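Local coordinates for Lin2960 protein (Listeria innocua, PDB 3OOP) that is of uncharacterised function but, as a MarR-family winged-helix protein, probably binds DNA and regulates transcription, at residues Trp40-Gly45 and Lys55-Trp60; Met27-Ser32 and Asp110-Ser115; Gly45-Glu50 and Leu95-Lys100. One frame throughout, in Å; residues are numbered along the deposited sequence.

Contact 1: Trp40-Gly45 and Lys55-Trp60; sequences WSVLEG and KEIALW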
ATOM      1  N   TRP A  40      18.635  -0.422  16.066  1.00 29.57           N
ATOM      2  CA  TRP A  40      19.016   0.613  15.113  1.00 29.41           C
ATOM      3  C   TRP A  40      17.912   1.648  14.962  1.00 29.27           C
ATOM      4  O   TRP A  40      18.189   2.844  14.955  1.00 29.13           O
ATOM      5  CB  TRP A  40      19.375  -0.005  13.768  1.00 29.52           C
ATOM      6  CG  TRP A  40      19.536   0.977  12.639  1.00 30.02           C
ATOM      7  CD1 TRP A  40      18.829   0.993  11.478  1.00 31.17           C
ATOM      8  CD2 TRP A  40      20.466   2.067  12.558  1.00 33.04           C
ATOM      9  NE1 TRP A  40      19.261   2.014  10.667  1.00 31.85           N
ATOM     10  CE2 TRP A  40      20.257   2.700  11.309  1.00 32.99           C
ATOM     11  CE3 TRP A  40      21.442   2.579  13.421  1.00 34.10           C
ATOM     12  CZ2 TRP A  40      20.999   3.815  10.893  1.00 34.68           C
ATOM     13  CZ3 TRP A  40      22.180   3.698  13.007  1.00 36.14           C
ATOM     14  CH2 TRP A  40      21.949   4.299  11.751  1.00 35.83           C
ATOM     15  N   SER A  41      16.666   1.194  14.874  1.00 29.80           N
ATOM     16  CA  SER A  41      15.534   2.122  14.767  1.00 30.18           C
ATOM     17  C   SER A  41      15.562   3.141  15.894  1.00 29.44           C
ATOM     18  O   SER A  41      15.404   4.346  15.660  1.00 29.76           O
ATOM     19  CB  SER A  41      14.200   1.376  14.788  1.00 30.84           C
ATOM     20  OG  SER A  41      14.104   0.535  13.654  1.00 36.07           O
ATOM     21  N   VAL A  42      15.769   2.655  17.112  1.00 28.43           N
ATOM     22  CA  VAL A  42      15.784   3.524  18.281  1.00 28.05           C
ATOM     23  C   VAL A  42      17.031   4.420  18.280  1.00 27.99           C
ATOM     24  O   VAL A  42      16.919   5.627  18.478  1.00 27.55           O
ATOM     25  CB  VAL A  42      15.613   2.732  19.598  1.00 28.11           C
ATOM     26  CG1 VAL A  42      15.810   3.639  20.792  1.00 28.12           C
ATOM     27  CG2 VAL A  42      14.216   2.109  19.651  1.00 28.77           C
ATOM     28  N   LEU A  43      18.201   3.831  18.034  1.00 28.05           N
ATOM     29  CA  LEU A  43      19.458   4.592  17.961  1.00 29.05           C
ATOM     30  C   LEU A  43      19.410   5.725  16.945  1.00 28.97           C
ATOM     31  O   LEU A  43      19.799   6.857  17.261  1.00 29.06           O
ATOM     32  CB  LEU A  43      20.626   3.675  17.594  1.00 29.66           C
ATOM     33  CG  LEU A  43      21.584   3.126  18.629  1.00 32.09           C
ATOM     34  CD1 LEU A  43      22.692   2.372  17.892  1.00 33.90           C
ATOM     35  CD2 LEU A  43      22.183   4.223  19.530  1.00 32.29           C
ATOM     36  N   GLU A  44      18.964   5.401  15.727  1.00 29.10           N
ATOM     37  CA  GLU A  44      18.797   6.371  14.639  0.50 29.36           C
ATOM     38  C   GLU A  44      17.884   7.523  15.066  1.00 28.98           C
ATOM     39  O   GLU A  44      18.162   8.695  14.783  1.00 28.69           O
ATOM     40  CB  GLU A  44      18.234   5.655  13.394  0.50 29.67           C
ATOM     41  CG  GLU A  44      17.512   6.544  12.381  0.50 31.73           C
ATOM     42  CD  GLU A  44      16.490   5.774  11.556  0.50 34.20           C
ATOM     43  OE1 GLU A  44      15.304   6.167  11.556  0.50 36.14           O
ATOM     44  OE2 GLU A  44      16.860   4.771  10.918  0.50 35.99           O
ATOM     45  N   GLY A  45      16.778   7.177  15.729  1.00 28.30           N
ATOM     46  CA  GLY A  45      15.826   8.173  16.217  1.00 27.40           C
ATOM     47  C   GLY A  45      16.449   9.069  17.263  1.00 27.20           C
ATOM     48  O   GLY A  45      16.233  10.273  17.264  1.00 28.01           O
ATOM     49  N   LYS A  55       9.209   9.010  25.641  1.00 42.50           N
ATOM     50  CA  LYS A  55       7.896   9.197  25.036  1.00 42.92           C
ATOM     51  C   LYS A  55       7.992   9.546  23.540  1.00 42.16           C
ATOM     52  O   LYS A  55       7.326   8.923  22.713  1.00 41.58           O
ATOM     53  CB  LYS A  55       7.095  10.265  25.792  1.00 43.81           C
ATOM     54  CG  LYS A  55       5.756  10.575  25.149  1.00 46.18           C
ATOM     55  CD  LYS A  55       5.240  11.943  25.552  1.00 49.32           C
ATOM     56  CE  LYS A  55       4.368  12.529  24.444  1.00 51.16           C
ATOM     57  NZ  LYS A  55       2.994  11.939  24.372  1.00 52.65           N
ATOM     58  N   GLU A  56       8.824  10.534  23.197  1.00 41.58           N
ATOM     59  CA  GLU A  56       8.959  10.967  21.806  1.00 41.27           C
ATOM     60  C   GLU A  56       9.637   9.944  20.890  1.00 40.10           C
ATOM     61  O   GLU A  56       9.369   9.926  19.693  1.00 39.83           O
ATOM     62  CB  GLU A  56       9.660  12.329  21.711  1.00 41.71           C
ATOM     63  CG  GLU A  56       8.809  13.526  22.180  1.00 45.26           C
ATOM     64  CD  GLU A  56       7.585  13.795  21.308  1.00 48.65           C
ATOM     65  OE1 GLU A  56       7.626  13.504  20.088  1.00 50.40           O
ATOM     66  OE2 GLU A  56       6.573  14.313  21.844  1.00 51.17           O
ATOM     67  N   ILE A  57      10.511   9.101  21.440  1.00 39.31           N
ATOM     68  CA  ILE A  57      11.117   8.036  20.631  1.00 38.82           C
ATOM     69  C   ILE A  57      10.088   6.999  20.186  1.00 38.59           C
ATOM     70  O   ILE A  57      10.136   6.522  19.048  1.00 37.72           O
ATOM     71  CB  ILE A  57      12.335   7.362  21.324  1.00 38.94           C
ATOM     72  CG1 ILE A  57      13.577   8.213  21.115  1.00 39.60           C
ATOM     73  CG2 ILE A  57      12.619   5.974  20.731  1.00 39.96           C
ATOM     74  CD1 ILE A  57      14.012   8.329  19.631  1.00 39.83           C
ATOM     75  N   ALA A  58       9.166   6.668  21.094  1.00 39.15           N
ATOM     76  CA  ALA A  58       8.047   5.784  20.783  1.00 39.52           C
ATOM     77  C   ALA A  58       7.271   6.301  19.575  1.00 39.88           C
ATOM     78  O   ALA A  58       7.035   5.564  18.620  1.00 39.91           O
ATOM     79  CB  ALA A  58       7.133   5.651  21.995  1.00 39.98           C
ATOM     80  N   LEU A  59       6.906   7.584  19.609  1.00 40.35           N
ATOM     81  CA  LEU A  59       6.198   8.225  18.496  1.00 40.63           C
ATOM     82  C   LEU A  59       7.023   8.212  17.205  1.00 40.05           C
ATOM     83  O   LEU A  59       6.513   7.870  16.131  1.00 39.62           O
ATOM     84  CB  LEU A  59       5.811   9.659  18.873  1.00 41.15           C
ATOM     85  CG  LEU A  59       4.444   9.936  19.513  1.00 43.11           C
ATOM     86  CD1 LEU A  59       4.212   9.170  20.821  1.00 44.72           C
ATOM     87  CD2 LEU A  59       4.278  11.438  19.737  1.00 44.00           C
ATOM     88  N   TRP A  60       8.302   8.565  17.319  1.00 39.60           N
ATOM     89  CA  TRP A  60       9.212   8.579  16.178  1.00 39.13           C
ATOM     90  C   TRP A  60       9.339   7.210  15.516  1.00 38.99           C
ATOM     91  O   TRP A  60       9.307   7.105  14.295  1.00 39.16           O
ATOM     92  CB  TRP A  60      10.597   9.086  16.609  1.00 38.80           C
ATOM     93  CG  TRP A  60      11.576   9.224  15.486  1.00 38.12           C
ATOM     94  CD1 TRP A  60      12.394   8.253  14.985  1.00 37.74           C
ATOM     95  CD2 TRP A  60      11.847  10.407  14.729  1.00 37.77           C
ATOM     96  NE1 TRP A  60      13.157   8.757  13.957  1.00 38.03           N
ATOM     97  CE2 TRP A  60      12.838  10.076  13.776  1.00 37.56           C
ATOM     98  CE3 TRP A  60      11.335  11.710  14.750  1.00 37.97           C
ATOM     99  CZ2 TRP A  60      13.349  11.010  12.862  1.00 38.03           C
ATOM    100  CZ3 TRP A  60      11.835  12.642  13.833  1.00 38.00           C
ATOM    101  CH2 TRP A  60      12.834  12.283  12.908  1.00 38.29           C
TER
HETATM  102  O   HOH W   1      14.189   5.603  13.651  1.00 48.89           O
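I57 and W60, one turn apart on helix 54-61, both bear on G45 of helix 37-49, the tight part of the contact. The δ-methyl of I57 meets the glycine main chain, CD1 lying 3.5 Å from G45 C. The pyrrole part of the W60 indole reaches the same residue, G45 CA lying 3.5 Å from W60 NE1 in a position oblique to the ring. G45 has no side chain in the space that I57 CD1 and the W60 ring take up; G45 CA and I57 CA are 6.5 Å apart, and the short axes pass at 9.8 Å with an angle of 116°. Deeper in, V42 CG1 touches I57 CG2 at 4.0 Å, the branched side chains crossing at about a right angle. Helix 65-77 closes this buried side, V42 packing on I71 and L75, and I57 on V68. The three helices form the helical core of a MarR-type winged helix, helix 65-77 being by analogy with relatives the recognition helix.

Beyond G45, the outer edge of the W60 ring is looser and hydrated. CG of W60 is anti to the backbone N (chi1 -176°), and the indole lies at the surface with NE1 toward helix 37-49. E44 OE1 lies near the ring plane at its edge, 4.1 Å from W60 NE1, with carboxylate and indole planes 77° apart. A water at the ring edge, in its plane, joins the two helices: it donates to S41 O at 2.7 Å and accepts a weak bond from W60 NE1 at 3.3 Å. Its approach to E44 OE1, deposited in two conformers, is too short to trust. Shape and dispersion therefore hold the inner half, whereas across the outer half the sure polar link is one water, held by S41 O and only weakly by W60 NE1.

Contact 2: Met27-Ser32 and Asp110-Ser115; sequences MRSIAS and DIVEAS
I30 and S29, where the long helix 2-29 gives way to a loop, rest against I111, V112 and S115 of helix 99-119. In the MarR fold these two helices help join the winged-helix domain to the helical dimerisation region, and the second subunit is indeed near: R28 packs on I142 of that subunit.

The apolar part centres on one methyl. I30 CG2 touches two others, 3.7 Å from I111 CG2 and 3.8 Å from V112 CG2, and so spans adjacent residues of the opposing helix. Its chi1 of 58° puts CG1 between the backbone N and the carbonyl carbon, leaving CG2 anti to the carbonyl carbon and facing helix 99-119. The CD1 end of I30 packs on W40 of helix 37-49.

Mixed polar and apolar contacts gather round S29. Its carbonyl oxygen lies against the CG2 methyl of I111, S29 O to I111 CG2 being 3.4 Å, and the same methyl is 3.8 Å from S29 OG. That hydroxyl is already engaged with its own helix, hydrogen-bonded to L26 O one turn back, and lies against I111 CG2 and, more loosely, V112. S115, which also packs on F25 and L26, approaches the methylene of S29, bringing S115 OG to within 3.1 Å of S29 CB.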
HETATM    1  N   MSE A  27      18.203  -3.428   5.750  1.00 28.90           N
HETATM    2  CA  MSE A  27      18.466  -4.132   7.012  1.00 29.99           C
HETATM    3  C   MSE A  27      19.528  -5.211   6.841  1.00 30.17           C
HETATM    4  O   MSE A  27      20.350  -5.403   7.738  1.00 30.52           O
HETATM    5  CB  MSE A  27      17.177  -4.653   7.656  1.00 30.95           C
HETATM    6  CG  MSE A  27      16.314  -3.526   8.285  1.00 34.40           C
HETATM    7 SE   MSE A  27      17.297  -2.202   9.396  0.70 40.64          SE
HETATM    8  CE  MSE A  27      17.818  -0.847   8.066  1.00 40.55           C
ATOM      9  N   ARG A  28      19.563  -5.864   5.679  1.00 29.93           N
ATOM     10  CA  ARG A  28      20.623  -6.854   5.380  1.00 30.44           C
ATOM     11  C   ARG A  28      22.018  -6.242   5.364  1.00 30.42           C
ATOM     12  O   ARG A  28      23.006  -6.911   5.696  1.00 30.58           O
ATOM     13  CB  ARG A  28      20.376  -7.572   4.047  1.00 31.27           C
ATOM     14  CG  ARG A  28      19.285  -8.593   4.111  1.00 32.64           C
ATOM     15  CD  ARG A  28      19.418  -9.662   3.032  1.00 34.71           C
ATOM     16  NE  ARG A  28      19.267  -9.140   1.673  1.00 36.56           N
ATOM     17  CZ  ARG A  28      18.106  -8.807   1.111  1.00 38.13           C
ATOM     18  NH1 ARG A  28      16.972  -8.902   1.792  1.00 38.60           N
ATOM     19  NH2 ARG A  28      18.089  -8.356  -0.135  1.00 39.12           N
ATOM     20  N   SER A  29      22.094  -4.969   4.987  1.00 29.48           N
ATOM     21  CA  SER A  29      23.383  -4.290   4.861  1.00 29.63           C
ATOM     22  C   SER A  29      24.089  -4.164   6.197  1.00 29.20           C
ATOM     23  O   SER A  29      25.309  -4.099   6.235  1.00 29.88           O
ATOM     24  CB  SER A  29      23.220  -2.908   4.206  1.00 29.52           C
ATOM     25  OG  SER A  29      22.723  -1.938   5.104  1.00 29.67           O
ATOM     26  N   ILE A  30      23.328  -4.152   7.291  1.00 28.76           N
ATOM     27  CA  ILE A  30      23.934  -4.036   8.626  1.00 28.77           C
ATOM     28  C   ILE A  30      23.748  -5.304   9.478  1.00 28.91           C
ATOM     29  O   ILE A  30      23.968  -5.299  10.694  1.00 28.51           O
ATOM     30  CB  ILE A  30      23.461  -2.752   9.353  1.00 28.82           C
ATOM     31  CG1 ILE A  30      21.936  -2.723   9.499  1.00 29.78           C
ATOM     32  CG2 ILE A  30      23.964  -1.484   8.584  1.00 29.06           C
ATOM     33  CD1 ILE A  30      21.436  -1.612  10.439  1.00 33.12           C
ATOM     34  N   ALA A  31      23.371  -6.397   8.815  1.00 29.07           N
ATOM     35  CA  ALA A  31      23.120  -7.682   9.490  1.00 29.74           C
ATOM     36  C   ALA A  31      24.292  -8.186  10.338  1.00 29.83           C
ATOM     37  O   ALA A  31      24.085  -8.825  11.375  1.00 29.61           O
ATOM     38  CB  ALA A  31      22.704  -8.757   8.465  1.00 30.46           C
ATOM     39  N   SER A  32      25.519  -7.896   9.913  1.00 29.78           N
ATOM     40  CA  SER A  32      26.689  -8.452  10.591  1.00 30.52           C
ATOM     41  C   SER A  32      27.133  -7.621  11.795  1.00 30.55           C
ATOM     42  O   SER A  32      28.027  -8.028  12.525  1.00 30.50           O
ATOM     43  CB  SER A  32      27.858  -8.654   9.619  1.00 30.70           C
ATOM     44  OG  SER A  32      27.448  -9.457   8.528  1.00 33.44           O
ATOM     45  N   ASP A 110      26.495   5.251   7.488  1.00 30.29           N
ATOM     46  CA  ASP A 110      27.303   5.243   6.253  1.00 31.69           C
ATOM     47  C   ASP A 110      27.049   3.984   5.416  1.00 31.53           C
ATOM     48  O   ASP A 110      26.941   4.051   4.184  1.00 31.16           O
ATOM     49  CB  ASP A 110      28.798   5.402   6.570  1.00 32.81           C
ATOM     50  CG  ASP A 110      29.173   6.830   6.981  1.00 35.10           C
ATOM     51  OD1 ASP A 110      28.395   7.779   6.724  1.00 37.70           O
ATOM     52  OD2 ASP A 110      30.266   7.009   7.565  1.00 38.52           O
ATOM     53  N   ILE A 111      26.941   2.844   6.098  1.00 30.96           N
ATOM     54  CA  ILE A 111      26.664   1.571   5.433  1.00 31.30           C
ATOM     55  C   ILE A 111      25.280   1.596   4.803  1.00 30.56           C
ATOM     56  O   ILE A 111      25.119   1.224   3.631  1.00 30.62           O
ATOM     57  CB  ILE A 111      26.780   0.382   6.397  1.00 31.29           C
ATOM     58  CG1 ILE A 111      28.236   0.204   6.825  1.00 33.04           C
ATOM     59  CG2 ILE A 111      26.285  -0.906   5.717  1.00 31.34           C
ATOM     60  CD1 ILE A 111      28.363  -0.274   8.233  1.00 35.78           C
ATOM     61  N   VAL A 112      24.286   2.035   5.576  1.00 29.89           N
ATOM     62  CA  VAL A 112      22.913   2.143   5.073  1.00 29.88           C
ATOM     63  C   VAL A 112      22.815   3.102   3.879  1.00 30.42           C
ATOM     64  O   VAL A 112      22.163   2.790   2.877  1.00 30.24           O
ATOM     65  CB  VAL A 112      21.928   2.530   6.208  1.00 29.49           C
ATOM     66  CG1 VAL A 112      20.535   2.792   5.664  1.00 29.94           C
ATOM     67  CG2 VAL A 112      21.898   1.426   7.278  1.00 29.00           C
ATOM     68  N   GLU A 113      23.486   4.246   3.978  1.00 30.89           N
ATOM     69  CA  GLU A 113      23.507   5.242   2.907  0.50 31.76           C
ATOM     70  C   GLU A 113      24.108   4.676   1.617  1.00 32.00           C
ATOM     71  O   GLU A 113      23.602   4.915   0.508  1.00 32.65           O
ATOM     72  CB  GLU A 113      24.294   6.466   3.372  0.50 32.26           C
ATOM     73  CG  GLU A 113      24.178   7.678   2.475  0.50 34.58           C
ATOM     74  CD  GLU A 113      24.410   8.969   3.234  0.50 37.04           C
ATOM     75  OE1 GLU A 113      23.483   9.804   3.263  0.50 38.05           O
ATOM     76  OE2 GLU A 113      25.506   9.143   3.813  0.50 39.28           O
ATOM     77  N   ALA A 114      25.200   3.926   1.764  1.00 31.97           N
ATOM     78  CA  ALA A 114      25.849   3.310   0.603  1.00 32.90           C
ATOM     79  C   ALA A 114      24.928   2.288  -0.072  1.00 32.58           C
ATOM     80  O   ALA A 114      24.838   2.248  -1.307  1.00 32.59           O
ATOM     81  CB  ALA A 114      27.185   2.683   0.981  1.00 33.50           C
ATOM     82  N   SER A 115      24.227   1.480   0.727  1.00 32.06           N
ATOM     83  CA  SER A 115      23.247   0.517   0.186  1.00 32.47           C
ATOM     84  C   SER A 115      22.054   1.207  -0.460  1.00 32.14           C
ATOM     85  O   SER A 115      21.548   0.768  -1.497  1.00 32.07           O
ATOM     86  CB  SER A 115      22.774  -0.443   1.280  1.00 32.46           C
ATOM     87  OG  SER A 115      23.860  -1.241   1.700  1.00 36.51           O
TER

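Contact 3: Gly45-Glu50 and Leu95-Lys100; sequences GIEANE and LSLTDK
E50, in the turn that follows helix 37-49, and L97 of the wing strand 94-97 lie across each other at about a right angle. CG of E50 stands between the backbone N and the carbonyl carbon, and the extended chain beyond it carries the carboxylate over the strand. OE2 takes the L97 amide: L97 N to E50 OE2 is 2.8 Å and nearly straight at 174°, met on the syn side, 31° out of the carboxylate plane. A water donates to both E50 OE2 and L97 O, each at 2.7 Å. The other oxygen, OE1, forms a salt bridge with R102 of helix 99-119.

L97 turns its isobutyl end toward the helix, where CD1 packs at 3.6 Å on E47 CG. The E47 chain bends away at chi2, and its OE1 pairs with R109. I46 points at the strand, which runs at 91° to its helix: its CG2 lies 3.9 Å from S96 CA, over the main chain, while CD1 reaches L95 CD1 at 4.0 Å with the two side chains crossing obliquely. I46 also packs on I57 and I81.

The wing strand is thus seated on the helix by isoleucine and leucine packing, and the E50 carboxylate, shared between a backbone amide, a water and an arginine, is probably stabilised as the anion.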
ATOM      1  N   GLY A  45      16.778   7.177  15.729  1.00 28.30           N
ATOM      2  CA  GLY A  45      15.826   8.173  16.217  1.00 27.40           C
ATOM      3  C   GLY A  45      16.449   9.069  17.263  1.00 27.20           C
ATOM      4  O   GLY A  45      16.233  10.273  17.264  1.00 28.01           O
ATOM      5  N   ILE A  46      17.217   8.475  18.170  1.00 26.22           N
ATOM      6  CA  ILE A  46      17.941   9.257  19.172  1.00 26.20           C
ATOM      7  C   ILE A  46      18.960  10.192  18.512  1.00 26.68           C
ATOM      8  O   ILE A  46      18.985  11.387  18.808  1.00 27.29           O
ATOM      9  CB  ILE A  46      18.584   8.362  20.267  1.00 25.88           C
ATOM     10  CG1 ILE A  46      17.493   7.601  21.033  1.00 25.97           C
ATOM     11  CG2 ILE A  46      19.400   9.215  21.243  1.00 26.44           C
ATOM     12  CD1 ILE A  46      18.005   6.524  22.014  1.00 25.10           C
ATOM     13  N   GLU A  47      19.771   9.662  17.597  1.00 27.02           N
ATOM     14  CA  GLU A  47      20.750  10.497  16.883  1.00 28.20           C
ATOM     15  C   GLU A  47      20.057  11.670  16.203  1.00 28.57           C
ATOM     16  O   GLU A  47      20.549  12.780  16.266  1.00 28.62           O
ATOM     17  CB  GLU A  47      21.556   9.681  15.857  1.00 28.75           C
ATOM     18  CG  GLU A  47      22.785  10.425  15.260  1.00 31.56           C
ATOM     19  CD  GLU A  47      22.429  11.498  14.233  1.00 35.78           C
ATOM     20  OE1 GLU A  47      21.420  11.338  13.500  1.00 37.50           O
ATOM     21  OE2 GLU A  47      23.175  12.510  14.157  1.00 38.17           O
ATOM     22  N   ALA A  48      18.910  11.424  15.573  1.00 28.76           N
ATOM     23  CA  ALA A  48      18.234  12.465  14.788  1.00 29.61           C
ATOM     24  C   ALA A  48      17.588  13.554  15.649  1.00 29.51           C
ATOM     25  O   ALA A  48      17.307  14.657  15.153  1.00 30.40           O
ATOM     26  CB  ALA A  48      17.200  11.833  13.852  1.00 29.91           C
ATOM     27  N   ASN A  49      17.370  13.251  16.930  1.00 29.06           N
ATOM     28  CA  ASN A  49      16.592  14.110  17.830  1.00 29.20           C
ATOM     29  C   ASN A  49      17.212  14.486  19.180  1.00 29.09           C
ATOM     30  O   ASN A  49      16.587  15.218  19.951  1.00 29.21           O
ATOM     31  CB  ASN A  49      15.252  13.439  18.128  1.00 29.41           C
ATOM     32  CG  ASN A  49      14.364  13.343  16.924  1.00 30.14           C
ATOM     33  OD1 ASN A  49      13.650  14.290  16.589  1.00 33.01           O
ATOM     34  ND2 ASN A  49      14.383  12.188  16.270  1.00 30.24           N
ATOM     35  N   GLU A  50      18.413  13.991  19.476  1.00 28.49           N
ATOM     36  CA  GLU A  50      18.984  14.114  20.829  1.00 29.35           C
ATOM     37  C   GLU A  50      19.183  15.564  21.309  1.00 30.04           C
ATOM     38  O   GLU A  50      19.530  16.439  20.506  1.00 30.02           O
ATOM     39  CB  GLU A  50      20.315  13.351  20.940  1.00 29.12           C
ATOM     40  CG  GLU A  50      21.341  13.750  19.871  1.00 29.87           C
ATOM     41  CD  GLU A  50      22.764  13.278  20.182  1.00 32.48           C
ATOM     42  OE1 GLU A  50      23.654  13.482  19.328  1.00 33.82           O
ATOM     43  OE2 GLU A  50      23.006  12.718  21.272  1.00 34.85           O
ATOM     44  N   LEU A  95      17.189  11.112  26.446  1.00 36.53           N
ATOM     45  CA  LEU A  95      18.204  10.202  25.929  1.00 34.22           C
ATOM     46  C   LEU A  95      19.075  10.916  24.908  1.00 32.91           C
ATOM     47  O   LEU A  95      18.571  11.690  24.091  1.00 32.03           O
ATOM     48  CB  LEU A  95      17.542   9.010  25.238  1.00 34.18           C
ATOM     49  CG  LEU A  95      16.407   8.318  25.990  1.00 35.26           C
ATOM     50  CD1 LEU A  95      15.604   7.448  25.034  1.00 35.91           C
ATOM     51  CD2 LEU A  95      16.978   7.524  27.136  1.00 36.64           C
ATOM     52  N   SER A  96      20.375  10.636  24.967  1.00 31.48           N
ATOM     53  CA  SER A  96      21.346  11.186  24.023  0.50 31.25           C
ATOM     54  C   SER A  96      22.424  10.142  23.780  1.00 30.42           C
ATOM     55  O   SER A  96      22.529   9.185  24.528  1.00 30.84           O
ATOM     56  CB  SER A  96      21.985  12.458  24.580  0.50 31.43           C
ATOM     57  OG  SER A  96      21.007  13.391  25.007  0.50 33.28           O
ATOM     58  N   LEU A  97      23.237  10.339  22.750  1.00 29.84           N
ATOM     59  CA  LEU A  97      24.294   9.385  22.435  1.00 29.15           C
ATOM     60  C   LEU A  97      25.540   9.587  23.289  1.00 29.58           C
ATOM     61  O   LEU A  97      25.877  10.715  23.648  1.00 30.34           O
ATOM     62  CB  LEU A  97      24.681   9.506  20.954  1.00 29.14           C
ATOM     63  CG  LEU A  97      23.590   9.306  19.902  1.00 29.78           C
ATOM     64  CD1 LEU A  97      24.152   9.609  18.519  1.00 30.45           C
ATOM     65  CD2 LEU A  97      23.012   7.905  19.946  1.00 30.42           C
ATOM     66  N   THR A  98      26.224   8.485  23.591  1.00 29.33           N
ATOM     67  CA  THR A  98      27.593   8.536  24.093  1.00 29.25           C
ATOM     68  C   THR A  98      28.546   8.688  22.903  1.00 29.00           C
ATOM     69  O   THR A  98      28.134   8.553  21.743  1.00 28.49           O
ATOM     70  CB  THR A  98      27.967   7.238  24.831  1.00 28.85           C
ATOM     71  OG1 THR A  98      27.866   6.136  23.919  1.00 28.05           O
ATOM     72  CG2 THR A  98      27.047   6.991  26.027  1.00 29.80           C
ATOM     73  N   ASP A  99      29.823   8.947  23.182  1.00 29.29           N
ATOM     74  CA  ASP A  99      30.836   8.921  22.124  1.00 29.89           C
ATOM     75  C   ASP A  99      30.817   7.607  21.330  1.00 28.93           C
ATOM     76  O   ASP A  99      30.931   7.614  20.090  1.00 28.93           O
ATOM     77  CB  ASP A  99      32.239   9.157  22.687  1.00 30.79           C
ATOM     78  CG  ASP A  99      32.491  10.612  23.075  1.00 35.00           C
ATOM     79  OD1 ASP A  99      31.655  11.502  22.773  1.00 39.12           O
ATOM     80  OD2 ASP A  99      33.547  10.857  23.700  1.00 40.21           O
ATOM     81  N   LYS A 100      30.679   6.489  22.039  1.00 28.88           N
ATOM     82  CA  LYS A 100      30.600   5.179  21.395  1.00 28.29           C
ATOM     83  C   LYS A 100      29.342   5.070  20.535  1.00 27.49           C
ATOM     84  O   LYS A 100      29.399   4.574  19.410  1.00 27.21           O
ATOM     85  CB  LYS A 100      30.643   4.047  22.419  1.00 28.24           C
ATOM     86  CG  LYS A 100      30.791   2.678  21.777  1.00 30.34           C
ATOM     87  CD  LYS A 100      30.706   1.558  22.809  1.00 34.35           C
ATOM     88  CE  LYS A 100      31.017   0.202  22.167  1.00 38.34           C
ATOM     89  NZ  LYS A 100      30.961  -0.905  23.174  1.00 40.69           N
TER
HETATM   90  O   HOH W   2      25.158  13.173  22.775  1.00 42.48           O

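Helix 37-49 takes part in contacts 1 and 3, which share G45 and have centres about 10 Å apart. They touch directly: I57 CD1 is 3.5 Å from I46 N, W60 CE3 3.4 Å from N49 ND2, and L43 CD2 3.8 Å from L97 CD2. Helix 54-61 and the wing strand are thereby packed against one helix. Contact 2 lies farther off, its centre about 18 Å from that of contact 1, yet W40 CD1 meets I30 CD1 at 3.8 Å. Contacts 2 and 3 do not touch, their nearest atoms being about 10 Å apart, but helix 99-119, starting just after the strand of contact 3 and carrying 110-115, connects the wing with the dimerisation side.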